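Local coordinates for leucine rich repeat and phosphatase domain containing protein (Entamoeba histolytica, PDB 3EMU), which is predicted to hydrolyse phosphate monoesters as a dual specificity phosphatase, though its active-site loop departs from the family consensus and activity is uncertain, at residues A[11-16]-A[125-130]; A[105-110]-A[142-147]. One frame throughout, in Å; residues are numbered along the deposited sequence.

Contact 1: A[11-16]-A[125-130]; sequences TQIIQY and QGLYPL
T11 meets Y128 at the edge of its ring: T11 CB lies in the ring plane, 3.7 Å from Y128 CD1, and T11 OG1 approaches the same edge near that plane, 3.6 Å from Y128 CD1. With T11 CG2 anti to the backbone N (chi1 -55° for OG1), the methyl is carried to L127 O at 3.6 Å, so the two branches of the threonine divide between ring edge and backbone carbonyl. Two residues on, I13 turns its CD1 to L127 CB (4.1 Å), while L127 CD1 rests 3.3 Å from I13 O, the first an apolar side-chain contact, the second a methyl against a carbonyl oxygen. On the partner segment, Y128 N is bonded to Q125 O at 3.0 Å, tying the tyrosine to the end of the helix. The phenol reaches beyond the contact, where Y128 OH is hydrogen-bonded to G97 O, and the ring also touches P102 and L19. Strand 11-14, outermost in the mixed sheet and paired through T11 with L19, thus packs as an edge strand against the C-terminal end of helix 117-127, within the alpha/beta fold of the dual specificity phosphatases.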
ATOM      1  N   THR A  11       9.035  -3.307   5.144  1.00 59.80           N
ATOM      2  CA  THR A  11       8.496  -3.049   6.475  1.00 60.79           C
ATOM      3  C   THR A  11       7.079  -3.643   6.662  1.00 61.56           C
ATOM      4  O   THR A  11       6.154  -3.458   5.825  1.00 62.44           O
ATOM      5  CB  THR A  11       8.485  -1.531   6.782  1.00 60.97           C
ATOM      6  OG1 THR A  11       9.808  -1.023   6.602  1.00 62.52           O
ATOM      7  CG2 THR A  11       8.033  -1.228   8.234  1.00 60.42           C
ATOM      8  N   GLN A  12       6.912  -4.382   7.745  1.00 62.05           N
ATOM      9  CA  GLN A  12       5.603  -4.962   8.042  1.00 62.59           C
ATOM     10  C   GLN A  12       4.729  -3.871   8.650  1.00 62.40           C
ATOM     11  O   GLN A  12       5.149  -3.169   9.607  1.00 61.34           O
ATOM     12  CB  GLN A  12       5.689  -6.121   9.036  1.00 62.67           C
ATOM     13  CG  GLN A  12       4.271  -6.652   9.275  1.00 66.66           C
ATOM     14  CD  GLN A  12       4.183  -7.929  10.064  1.00 69.14           C
ATOM     15  OE1 GLN A  12       4.580  -8.993   9.602  1.00 68.28           O
ATOM     16  NE2 GLN A  12       3.581  -7.843  11.239  1.00 68.58           N
ATOM     17  N   ILE A  13       3.530  -3.703   8.097  1.00 61.52           N
ATOM     18  CA  ILE A  13       2.716  -2.563   8.557  1.00 62.09           C
ATOM     19  C   ILE A  13       1.701  -3.011   9.660  1.00 62.48           C
ATOM     20  O   ILE A  13       1.675  -2.459  10.740  1.00 61.43           O
ATOM     21  CB  ILE A  13       2.050  -1.801   7.384  1.00 62.15           C
ATOM     22  CG1 ILE A  13       3.142  -1.153   6.466  1.00 61.85           C
ATOM     23  CG2 ILE A  13       1.031  -0.777   7.913  1.00 59.95           C
ATOM     24  CD1 ILE A  13       4.141  -0.198   7.217  1.00 62.77           C
ATOM     25  N   ILE A  14       0.945  -4.058   9.347  1.00 62.72           N
ATOM     26  CA  ILE A  14       0.103  -4.798  10.268  1.00 64.14           C
ATOM     27  C   ILE A  14       0.282  -6.194   9.692  1.00 64.79           C
ATOM     28  O   ILE A  14       0.913  -6.367   8.649  1.00 64.11           O
ATOM     29  CB  ILE A  14      -1.439  -4.387  10.186  1.00 63.50           C
ATOM     30  CG1 ILE A  14      -2.012  -4.730   8.811  1.00 65.09           C
ATOM     31  CG2 ILE A  14      -1.669  -2.894  10.555  1.00 61.31           C
ATOM     32  CD1 ILE A  14      -3.518  -4.525   8.668  1.00 67.83           C
ATOM     33  N   GLN A  15      -0.290  -7.179  10.348  1.00 65.83           N
ATOM     34  CA  GLN A  15      -0.098  -8.556   9.951  1.00 67.28           C
ATOM     35  C   GLN A  15      -0.557  -8.812   8.528  1.00 66.53           C
ATOM     36  O   GLN A  15      -1.603  -8.322   8.106  1.00 65.67           O
ATOM     37  CB  GLN A  15      -0.821  -9.484  10.933  1.00 68.28           C
ATOM     38  CG  GLN A  15      -0.745 -10.938  10.541  1.00 73.33           C
ATOM     39  CD  GLN A  15      -1.679 -11.815  11.383  1.00 82.14           C
ATOM     40  OE1 GLN A  15      -2.865 -11.466  11.616  1.00 82.74           O
ATOM     41  NE2 GLN A  15      -1.152 -12.969  11.842  1.00 81.63           N
ATOM     42  N   TYR A  16       0.254  -9.571   7.783  1.00 66.63           N
ATOM     43  CA  TYR A  16       0.033  -9.842   6.337  1.00 66.34           C
ATOM     44  C   TYR A  16       0.349  -8.696   5.342  1.00 64.52           C
ATOM     45  O   TYR A  16       0.308  -8.906   4.138  1.00 65.00           O
ATOM     46  CB  TYR A  16      -1.397 -10.347   6.086  1.00 67.19           C
ATOM     47  CG  TYR A  16      -1.783 -11.533   6.927  1.00 72.21           C
ATOM     48  CD1 TYR A  16      -0.955 -12.660   7.001  1.00 77.70           C
ATOM     49  CD2 TYR A  16      -2.965 -11.526   7.668  1.00 75.74           C
ATOM     50  CE1 TYR A  16      -1.291 -13.751   7.787  1.00 80.74           C
ATOM     51  CE2 TYR A  16      -3.316 -12.597   8.447  1.00 80.05           C
ATOM     52  CZ  TYR A  16      -2.481 -13.712   8.508  1.00 83.28           C
ATOM     53  OH  TYR A  16      -2.847 -14.793   9.287  1.00 87.57           O
ATOM     54  N   GLN A 125       3.480   6.586   8.830  1.00 63.86           N
ATOM     55  CA  GLN A 125       4.669   7.364   9.084  1.00 64.64           C
ATOM     56  C   GLN A 125       5.467   6.844  10.272  1.00 64.62           C
ATOM     57  O   GLN A 125       6.699   6.724  10.191  1.00 65.35           O
ATOM     58  CB  GLN A 125       4.345   8.833   9.279  1.00 64.37           C
ATOM     59  CG  GLN A 125       5.613   9.669   9.502  1.00 69.01           C
ATOM     60  CD  GLN A 125       5.297  11.126   9.756  1.00 74.69           C
ATOM     61  OE1 GLN A 125       4.582  11.461  10.716  1.00 79.31           O
ATOM     62  NE2 GLN A 125       5.785  12.007   8.876  1.00 74.92           N
ATOM     63  N   GLY A 126       4.797   6.523  11.366  1.00 64.22           N
ATOM     64  CA  GLY A 126       5.523   6.132  12.563  1.00 64.10           C
ATOM     65  C   GLY A 126       6.112   4.749  12.409  1.00 64.75           C
ATOM     66  O   GLY A 126       7.009   4.354  13.130  1.00 65.05           O
ATOM     67  N   LEU A 127       5.600   3.971  11.480  1.00 65.09           N
ATOM     68  CA  LEU A 127       6.223   2.696  11.192  1.00 65.68           C
ATOM     69  C   LEU A 127       7.317   2.788  10.101  1.00 65.42           C
ATOM     70  O   LEU A 127       8.124   1.894   9.980  1.00 65.45           O
ATOM     71  CB  LEU A 127       5.161   1.689  10.759  1.00 66.14           C
ATOM     72  CG  LEU A 127       4.292   1.133  11.889  1.00 67.26           C
ATOM     73  CD1 LEU A 127       3.080   0.452  11.317  1.00 68.38           C
ATOM     74  CD2 LEU A 127       5.085   0.169  12.720  1.00 68.18           C
ATOM     75  N   TYR A 128       7.335   3.877   9.344  1.00 65.15           N
ATOM     76  CA  TYR A 128       8.028   3.942   8.069  1.00 65.65           C
ATOM     77  C   TYR A 128       8.467   5.385   7.796  1.00 66.32           C
ATOM     78  O   TYR A 128       7.871   6.072   6.969  1.00 66.22           O
ATOM     79  CB  TYR A 128       7.025   3.540   7.007  1.00 64.83           C
ATOM     80  CG  TYR A 128       7.533   3.128   5.641  1.00 63.58           C
ATOM     81  CD1 TYR A 128       8.030   1.833   5.431  1.00 60.85           C
ATOM     82  CD2 TYR A 128       7.429   3.998   4.533  1.00 60.80           C
ATOM     83  CE1 TYR A 128       8.459   1.404   4.157  1.00 59.05           C
ATOM     84  CE2 TYR A 128       7.846   3.588   3.236  1.00 61.76           C
ATOM     85  CZ  TYR A 128       8.368   2.266   3.065  1.00 61.78           C
ATOM     86  OH  TYR A 128       8.762   1.802   1.806  1.00 62.05           O
ATOM     87  N   PRO A 129       9.532   5.844   8.472  1.00 67.26           N
ATOM     88  CA  PRO A 129       9.916   7.280   8.538  1.00 67.34           C
ATOM     89  C   PRO A 129      10.309   7.895   7.193  1.00 66.75           C
ATOM     90  O   PRO A 129      10.244   9.093   7.045  1.00 67.04           O
ATOM     91  CB  PRO A 129      11.119   7.293   9.507  1.00 68.33           C
ATOM     92  CG  PRO A 129      11.171   5.855  10.125  1.00 67.95           C
ATOM     93  CD  PRO A 129      10.543   4.968   9.090  1.00 67.52           C
ATOM     94  N   LEU A 130      10.628   7.073   6.204  1.00 66.43           N
ATOM     95  CA  LEU A 130      10.970   7.581   4.864  1.00 66.70           C
ATOM     96  C   LEU A 130       9.783   8.019   3.998  1.00 65.53           C
ATOM     97  O   LEU A 130       9.970   8.508   2.887  1.00 65.31           O
ATOM     98  CB  LEU A 130      11.796   6.537   4.097  1.00 67.31           C
ATOM     99  CG  LEU A 130      13.188   6.207   4.686  1.00 70.87           C
ATOM    100  CD1 LEU A 130      14.023   5.421   3.675  1.00 72.89           C
ATOM    101  CD2 LEU A 130      13.937   7.491   5.128  1.00 72.35           C
TER

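Contact 2: A[105-110]-A[142-147]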
ATOM      1  N   VAL A 105      -1.163   1.994   0.912  1.00 56.69           N
ATOM      2  CA  VAL A 105      -1.276   1.391   2.237  1.00 56.51           C
ATOM      3  C   VAL A 105      -2.164   2.257   3.152  1.00 56.83           C
ATOM      4  O   VAL A 105      -2.973   1.741   3.935  1.00 56.29           O
ATOM      5  CB  VAL A 105       0.130   1.093   2.881  1.00 56.62           C
ATOM      6  CG1 VAL A 105       0.030   0.768   4.360  1.00 55.17           C
ATOM      7  CG2 VAL A 105       0.849  -0.081   2.147  1.00 57.23           C
ATOM      8  N   ILE A 106      -2.007   3.572   3.044  1.00 56.82           N
ATOM      9  CA  ILE A 106      -2.871   4.485   3.732  1.00 56.63           C
ATOM     10  C   ILE A 106      -4.378   4.296   3.350  1.00 57.72           C
ATOM     11  O   ILE A 106      -5.199   4.162   4.251  1.00 57.33           O
ATOM     12  CB  ILE A 106      -2.423   5.927   3.551  1.00 56.17           C
ATOM     13  CG1 ILE A 106      -1.068   6.142   4.263  1.00 55.25           C
ATOM     14  CG2 ILE A 106      -3.508   6.904   4.088  1.00 54.07           C
ATOM     15  CD1 ILE A 106      -0.440   7.537   4.054  1.00 50.97           C
ATOM     16  N   ALA A 107      -4.712   4.324   2.050  1.00 56.77           N
ATOM     17  CA  ALA A 107      -6.064   4.081   1.580  1.00 56.77           C
ATOM     18  C   ALA A 107      -6.641   2.792   2.190  1.00 57.71           C
ATOM     19  O   ALA A 107      -7.793   2.767   2.700  1.00 57.91           O
ATOM     20  CB  ALA A 107      -6.098   4.019   0.075  1.00 55.70           C
ATOM     21  N   PHE A 108      -5.839   1.721   2.150  1.00 57.67           N
ATOM     22  CA  PHE A 108      -6.235   0.465   2.727  1.00 57.23           C
ATOM     23  C   PHE A 108      -6.618   0.530   4.220  1.00 58.37           C
ATOM     24  O   PHE A 108      -7.647  -0.013   4.624  1.00 59.72           O
ATOM     25  CB  PHE A 108      -5.174  -0.611   2.517  1.00 57.05           C
ATOM     26  CG  PHE A 108      -5.496  -1.885   3.231  1.00 57.38           C
ATOM     27  CD1 PHE A 108      -6.511  -2.753   2.733  1.00 56.27           C
ATOM     28  CD2 PHE A 108      -4.857  -2.210   4.427  1.00 53.83           C
ATOM     29  CE1 PHE A 108      -6.872  -3.920   3.408  1.00 50.85           C
ATOM     30  CE2 PHE A 108      -5.212  -3.376   5.105  1.00 53.50           C
ATOM     31  CZ  PHE A 108      -6.230  -4.228   4.594  1.00 52.46           C
ATOM     32  N   LEU A 109      -5.777   1.140   5.048  1.00 58.77           N
ATOM     33  CA  LEU A 109      -6.038   1.245   6.481  1.00 58.92           C
ATOM     34  C   LEU A 109      -7.194   2.214   6.791  1.00 59.09           C
ATOM     35  O   LEU A 109      -7.927   2.006   7.761  1.00 59.52           O
ATOM     36  CB  LEU A 109      -4.797   1.754   7.189  1.00 58.90           C
ATOM     37  CG  LEU A 109      -3.492   0.937   7.203  1.00 58.80           C
ATOM     38  CD1 LEU A 109      -2.375   1.814   7.845  1.00 56.20           C
ATOM     39  CD2 LEU A 109      -3.626  -0.377   7.962  1.00 54.71           C
ATOM     40  N   MET A 110      -7.320   3.290   6.015  1.00 57.78           N
ATOM     41  CA  MET A 110      -8.488   4.125   6.120  1.00 57.88           C
ATOM     42  C   MET A 110      -9.746   3.205   6.130  1.00 59.66           C
ATOM     43  O   MET A 110     -10.581   3.284   7.035  1.00 60.00           O
ATOM     44  CB  MET A 110      -8.538   5.171   4.986  1.00 57.05           C
ATOM     45  CG  MET A 110      -7.446   6.310   5.090  1.00 51.94           C
ATOM     46  SD  MET A 110      -7.234   7.340   3.654  1.00 44.43           S
ATOM     47  CE  MET A 110      -8.821   8.150   3.486  1.00 53.40           C
ATOM     48  N   LYS A 142      -7.576  12.265   0.181  1.00 61.40           N
ATOM     49  CA  LYS A 142      -8.639  13.042   0.792  1.00 62.36           C
ATOM     50  C   LYS A 142      -9.962  12.863   0.045  1.00 61.85           C
ATOM     51  O   LYS A 142     -11.006  12.909   0.648  1.00 61.57           O
ATOM     52  CB  LYS A 142      -8.236  14.525   0.918  1.00 61.78           C
ATOM     53  CG  LYS A 142      -7.330  14.730   2.098  1.00 62.72           C
ATOM     54  CD  LYS A 142      -6.734  16.128   2.118  1.00 66.39           C
ATOM     55  CE  LYS A 142      -5.678  16.276   3.245  1.00 65.39           C
ATOM     56  NZ  LYS A 142      -4.923  17.578   3.117  1.00 67.46           N
ATOM     57  N   LEU A 143      -9.889  12.686  -1.271  1.00 62.11           N
ATOM     58  CA  LEU A 143     -11.058  12.394  -2.067  1.00 62.40           C
ATOM     59  C   LEU A 143     -11.620  11.060  -1.667  1.00 61.85           C
ATOM     60  O   LEU A 143     -12.823  10.898  -1.560  1.00 62.51           O
ATOM     61  CB  LEU A 143     -10.702  12.309  -3.532  1.00 62.70           C
ATOM     62  CG  LEU A 143     -11.480  13.234  -4.460  1.00 68.18           C
ATOM     63  CD1 LEU A 143     -10.766  14.587  -4.452  1.00 72.57           C
ATOM     64  CD2 LEU A 143     -11.520  12.715  -5.900  1.00 71.57           C
ATOM     65  N   PHE A 144     -10.745  10.094  -1.462  1.00 60.67           N
ATOM     66  CA  PHE A 144     -11.201   8.809  -0.977  1.00 60.42           C
ATOM     67  C   PHE A 144     -11.869   8.917   0.413  1.00 60.85           C
ATOM     68  O   PHE A 144     -12.865   8.257   0.660  1.00 60.49           O
ATOM     69  CB  PHE A 144     -10.034   7.819  -0.936  1.00 58.95           C
ATOM     70  CG  PHE A 144     -10.411   6.430  -0.466  1.00 55.84           C
ATOM     71  CD1 PHE A 144     -11.442   5.730  -1.069  1.00 53.55           C
ATOM     72  CD2 PHE A 144      -9.701   5.823   0.561  1.00 53.39           C
ATOM     73  CE1 PHE A 144     -11.777   4.439  -0.640  1.00 53.16           C
ATOM     74  CE2 PHE A 144     -10.009   4.533   1.014  1.00 53.48           C
ATOM     75  CZ  PHE A 144     -11.050   3.833   0.412  1.00 53.26           C
ATOM     76  N   GLU A 145     -11.285   9.713   1.311  1.00 61.41           N
ATOM     77  CA  GLU A 145     -11.825   9.947   2.639  1.00 62.63           C
ATOM     78  C   GLU A 145     -13.320  10.380   2.504  1.00 63.68           C
ATOM     79  O   GLU A 145     -14.206   9.769   3.121  1.00 63.21           O
ATOM     80  CB  GLU A 145     -11.013  11.039   3.321  1.00 62.30           C
ATOM     81  CG  GLU A 145     -11.335  11.282   4.797  1.00 63.94           C
ATOM     82  CD  GLU A 145     -10.441  12.346   5.419  1.00 63.94           C
ATOM     83  OE1 GLU A 145     -10.213  13.423   4.811  1.00 67.56           O
ATOM     84  OE2 GLU A 145      -9.936  12.106   6.515  1.00 65.01           O
ATOM     85  N   LYS A 146     -13.572  11.381   1.654  1.00 63.62           N
ATOM     86  CA  LYS A 146     -14.919  11.870   1.418  1.00 65.22           C
ATOM     87  C   LYS A 146     -15.826  10.787   0.861  1.00 64.95           C
ATOM     88  O   LYS A 146     -16.996  10.697   1.252  1.00 64.53           O
ATOM     89  CB  LYS A 146     -14.922  13.013   0.434  1.00 65.62           C
ATOM     90  CG  LYS A 146     -14.698  14.352   1.025  1.00 71.56           C
ATOM     91  CD  LYS A 146     -16.026  15.005   1.396  1.00 79.31           C
ATOM     92  CE  LYS A 146     -15.802  16.000   2.565  1.00 82.90           C
ATOM     93  NZ  LYS A 146     -17.054  16.132   3.363  1.00 81.89           N
ATOM     94  N   LYS A 147     -15.304   9.995  -0.079  1.00 64.92           N
ATOM     95  CA  LYS A 147     -16.107   8.933  -0.725  1.00 64.15           C
ATOM     96  C   LYS A 147     -16.576   7.909   0.302  1.00 64.22           C
ATOM     97  O   LYS A 147     -17.712   7.460   0.279  1.00 63.50           O
ATOM     98  CB  LYS A 147     -15.333   8.248  -1.840  1.00 63.39           C
ATOM     99  CG  LYS A 147     -16.043   7.021  -2.407  1.00 62.01           C
ATOM    100  CD  LYS A 147     -17.090   7.509  -3.398  1.00 60.67           C
ATOM    101  CE  LYS A 147     -17.945   6.381  -3.987  1.00 64.47           C
ATOM    102  NZ  LYS A 147     -18.918   6.962  -5.035  1.00 67.09           N
TER
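E145 OE2 is hydrogen-bonded to F117 N, at the start of helix 117-127, while the stem of the same side chain packs against M110: M110 CE lies 3.6 Å from E145 CB, and the two side chains cross at about a right angle. E145 has CG anti to its own N (chi1 -172°) and runs extended beyond it, which sends the carboxylate past the methionine to F117. A helix N-terminus so close would be expected to favour the charged carboxylate. M110 bends at its last torsion (chi3 63°), and this turn sets CE also at 3.8 Å from F144 CD2, an approach oblique to the ring. F144 reaches further across than E145: its CE2 comes 3.3 Å from A107 O, the carbonyl oxygen lying at the ring edge near its plane, and 4.1 Å from A107 CB. The segment axes run nearly parallel at 16° but stay 10.6 Å apart at closest approach, a separation bridged by the long M110 and F144 side chains beside the small A107. Around this buried layer, I73 of helix 68-85 touches F144, and A120 of helix 117-127 touches M110. Helix 100-112 therefore lies between helix 135-151 and strand 11-14, whose I13 touches V105 and whose I14 touches F108 and L109, residues that make no contact with 142-147.

Helix 100-112 joins the two contacts, whose centres are about 17 Å apart. Strand 11-14 of contact 1 packs on the helix segment of contact 2: I13 CG2 lies 4.0 Å from V105 CG1, and I14 CD1 lies 4.1 Å from F108 CE2. Along the chain the segments alternate, and helix 117-127, which ends in contact 1, also takes part in the surroundings of contact 2. Contact 1 reaches the probable active-site loop through the bond of its tyrosine hydroxyl, between strand 89-94 and helix 100-112, where this family carries its phosphate-binding loop. Contact 2 lies further along helix 100-112, past the loop, where that helix packs on helix 135-151.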